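Local coordinates for protein second substrate binding domain of putative amino acid ABC transporter (Streptococcus pneumoniae, PDB 4OEN) that probably binds an amino acid as the extracellular solute-binding domain of an ABC transporter, with a periplasmic binding protein type II fold, at residues 164-168 against 219-223. Sequence-based numbering, arbitrary orientation.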
ATOM      1  N   LYS A 164      -1.614   8.954  -2.537  1.00 17.56           N
ATOM      2  CA  LYS A 164      -0.643   9.335  -3.563  0.50 17.77           C
ATOM      3  C   LYS A 164      -1.049   8.817  -4.945  1.00 12.67           C
ATOM      4  O   LYS A 164      -0.815   9.470  -5.955  1.00 15.57           O
ATOM      5  CB  LYS A 164       0.757   8.815  -3.212  0.50 17.62           C
ATOM      6  CG  LYS A 164       1.436   9.528  -2.047  0.50 25.41           C
ATOM      7  CD  LYS A 164       2.189  10.767  -2.493  0.50 29.94           C
ATOM      8  CE  LYS A 164       3.042  11.329  -1.364  0.50 26.69           C
ATOM      9  NZ  LYS A 164       4.166  10.427  -0.979  0.50 26.35           N
ATOM     10  N   TYR A 165      -1.646   7.627  -4.992  1.00 15.44           N
ATOM     11  CA  TYR A 165      -2.095   7.090  -6.274  1.00 16.76           C
ATOM     12  C   TYR A 165      -3.185   7.981  -6.846  1.00 13.32           C
ATOM     13  O   TYR A 165      -3.178   8.315  -8.025  1.00 17.12           O
ATOM     14  CB  TYR A 165      -2.605   5.645  -6.127  1.00 13.03           C
ATOM     15  CG  TYR A 165      -3.183   5.069  -7.396  1.00 14.95           C
ATOM     16  CD1 TYR A 165      -2.412   4.947  -8.528  1.00 14.81           C
ATOM     17  CD2 TYR A 165      -4.510   4.633  -7.450  1.00 25.33           C
ATOM     18  CE1 TYR A 165      -2.920   4.424  -9.700  1.00 21.36           C
ATOM     19  CE2 TYR A 165      -5.038   4.104  -8.618  1.00 20.67           C
ATOM     20  CZ  TYR A 165      -4.235   4.001  -9.744  1.00 23.22           C
ATOM     21  OH  TYR A 165      -4.723   3.487 -10.925  1.00 26.05           O
ATOM     22  N   SER A 166      -4.112   8.383  -5.984  1.00 17.19           N
ATOM     23  CA  SER A 166      -5.211   9.240  -6.416  0.50 18.33           C
ATOM     24  C   SER A 166      -4.695  10.590  -6.905  1.00 20.46           C
ATOM     25  O   SER A 166      -5.164  11.106  -7.922  1.00 21.10           O
ATOM     26  CB  SER A 166      -6.227   9.427  -5.282  0.50 23.13           C
ATOM     27  OG  SER A 166      -5.670  10.125  -4.184  0.50 27.92           O
ATOM     28  N   ILE A 167      -3.716  11.146  -6.200  1.00 16.13           N
ATOM     29  CA  ILE A 167      -3.123  12.413  -6.605  1.00 17.64           C
ATOM     30  C   ILE A 167      -2.354  12.251  -7.922  1.00 15.04           C
ATOM     31  O   ILE A 167      -2.438  13.102  -8.817  1.00 19.65           O
ATOM     32  CB  ILE A 167      -2.200  12.977  -5.494  1.00 17.25           C
ATOM     33  CG1 ILE A 167      -3.035  13.405  -4.285  1.00 19.47           C
ATOM     34  CG2 ILE A 167      -1.369  14.148  -6.028  1.00 20.40           C
ATOM     35  CD1 ILE A 167      -2.239  13.800  -3.063  1.00 21.23           C
ATOM     36  N   SER A 168      -1.616  11.146  -8.047  1.00 19.11           N
ATOM     37  CA  SER A 168      -0.895  10.826  -9.278  1.00 15.53           C
ATOM     38  C   SER A 168      -1.850  10.718 -10.473  1.00 21.97           C
ATOM     39  O   SER A 168      -1.507  11.068 -11.615  1.00 24.19           O
ATOM     40  CB  SER A 168      -0.096   9.524  -9.101  1.00 20.54           C
ATOM     41  OG  SER A 168       0.625   9.197 -10.274  1.00 25.08           O
ATOM     42  N   ASP A 219       7.379   5.542  -9.124  1.00 17.24           N
ATOM     43  CA  ASP A 219       6.994   6.857  -9.626  1.00 18.46           C
ATOM     44  C   ASP A 219       5.782   6.804 -10.557  1.00 18.29           C
ATOM     45  O   ASP A 219       4.983   7.744 -10.617  1.00 18.65           O
ATOM     46  CB  ASP A 219       8.168   7.515 -10.352  1.00 18.99           C
ATOM     47  CG  ASP A 219       9.276   7.935  -9.414  1.00 23.08           C
ATOM     48  OD1 ASP A 219       9.032   8.001  -8.187  1.00 26.91           O
ATOM     49  OD2 ASP A 219      10.388   8.225  -9.912  1.00 22.18           O
ATOM     50  N   LYS A 220       5.650   5.704 -11.290  1.00 17.03           N
ATOM     51  CA  LYS A 220       4.566   5.565 -12.245  1.00 17.76           C
ATOM     52  C   LYS A 220       3.219   5.626 -11.531  1.00 17.96           C
ATOM     53  O   LYS A 220       2.267   6.248 -12.014  1.00 19.24           O
ATOM     54  CB  LYS A 220       4.697   4.248 -13.019  1.00 17.31           C
ATOM     55  CG  LYS A 220       3.506   3.931 -13.907  1.00 22.30           C
ATOM     56  CD  LYS A 220       3.720   2.628 -14.663  1.00 25.69           C
ATOM     57  CE  LYS A 220       2.532   2.319 -15.557  1.00 32.66           C
ATOM     58  NZ  LYS A 220       2.713   1.030 -16.278  1.00 35.67           N
ATOM     59  N   TYR A 221       3.163   4.987 -10.365  1.00 16.95           N
ATOM     60  CA  TYR A 221       1.914   4.871  -9.619  1.00 17.24           C
ATOM     61  C   TYR A 221       1.728   5.951  -8.563  1.00 20.96           C
ATOM     62  O   TYR A 221       0.601   6.342  -8.251  1.00 20.17           O
ATOM     63  CB  TYR A 221       1.861   3.487  -8.976  1.00 16.02           C
ATOM     64  CG  TYR A 221       1.791   2.440 -10.037  1.00 15.75           C
ATOM     65  CD1 TYR A 221       0.563   2.114 -10.618  1.00 18.95           C
ATOM     66  CD2 TYR A 221       2.930   1.769 -10.469  1.00 14.99           C
ATOM     67  CE1 TYR A 221       0.478   1.173 -11.619  1.00 17.10           C
ATOM     68  CE2 TYR A 221       2.850   0.807 -11.472  1.00 16.71           C
ATOM     69  CZ  TYR A 221       1.620   0.513 -12.037  1.00 17.06           C
ATOM     70  OH  TYR A 221       1.498  -0.431 -13.046  1.00 20.05           O
ATOM     71  N   LEU A 222       2.832   6.460  -8.031  1.00 17.76           N
ATOM     72  CA  LEU A 222       2.742   7.300  -6.845  1.00 19.21           C
ATOM     73  C   LEU A 222       3.230   8.727  -7.074  1.00 19.82           C
ATOM     74  O   LEU A 222       3.166   9.562  -6.167  1.00 20.91           O
ATOM     75  CB  LEU A 222       3.530   6.655  -5.692  1.00 17.66           C
ATOM     76  CG  LEU A 222       3.113   5.234  -5.299  1.00 16.57           C
ATOM     77  CD1 LEU A 222       4.038   4.719  -4.221  1.00 18.04           C
ATOM     78  CD2 LEU A 222       1.670   5.227  -4.813  1.00 17.39           C
ATOM     79  N   ALA A 223       3.695   9.023  -8.286  1.00 20.41           N
ATOM     80  CA  ALA A 223       4.231  10.357  -8.570  1.00 24.64           C
ATOM     81  C   ALA A 223       3.854  10.876  -9.958  1.00 28.95           C
ATOM     82  O   ALA A 223       4.421  11.872 -10.423  1.00 35.51           O
ATOM     83  CB  ALA A 223       5.759  10.360  -8.406  1.00 23.74           C
ATOM     84  OXT ALA A 223       2.984  10.335 -10.645  1.00 26.93           O
TER
HETATM   85  O   HOH W   1       1.221  11.430  -6.031  1.00 22.00           O
HETATM   86  O   HOH W   2      -0.660   6.895 -11.075  1.00 26.94           O
HETATM   87  O   HOH W   3       0.966  11.641 -12.627  1.00 35.29           O
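Ser168, the last residue of helix 160-168, reaches the end of the chain at Ala223. Its CB lies 3.4 Å from the carbonyl O of Tyr221, and from there the side chain runs on to the terminal carboxylate, where Ser168 OG donates a short hydrogen bond of 2.6 Å to Ala223 OXT. The torsion that sets OG anti to the backbone N (chi1 -179°) turns the hydroxyl to that oxygen. The same OG accepts a hydrogen bond from a water that also reaches Lys220 O, while a second water joins Ser168 O to Ala223 OXT.

The carbonyl of Tyr221 is directed at the side of helix 160-168, where Tyr165, about a turn before Ser168, meets it. Tyr165 CA offers Tyr221 O a nearly straight CH···O contact (3.4 Å, 162° at the hydrogen). Tyr165 CD1 meets the same oxygen, Tyr221 O, at 3.3 Å with the ring edge, the oxygen lying in the ring plane. Farther along that ring, Tyr165 CE1 comes against the Tyr221 ring edge at CD1; the Tyr221 hydroxyl itself bonds to Glu31, Thr26 and Gly27. Leu222 CD2 packs beside Lys164 CB at 4.0 Å, and a third water ties Lys164 O to Leu222 O, whereas Lys164 NZ turns off to a salt bridge with Glu160.

The contact thus joins two helix C-termini, those of 160-168 and 213-222, at the surface of this type II binding-protein fold. Beside the apolar packing, main-chain oxygens are met by CH groups and bridging waters. The serine hydroxyl and one water donate to OXT, probably stabilising the carboxylate near the negative ends of two helix dipoles.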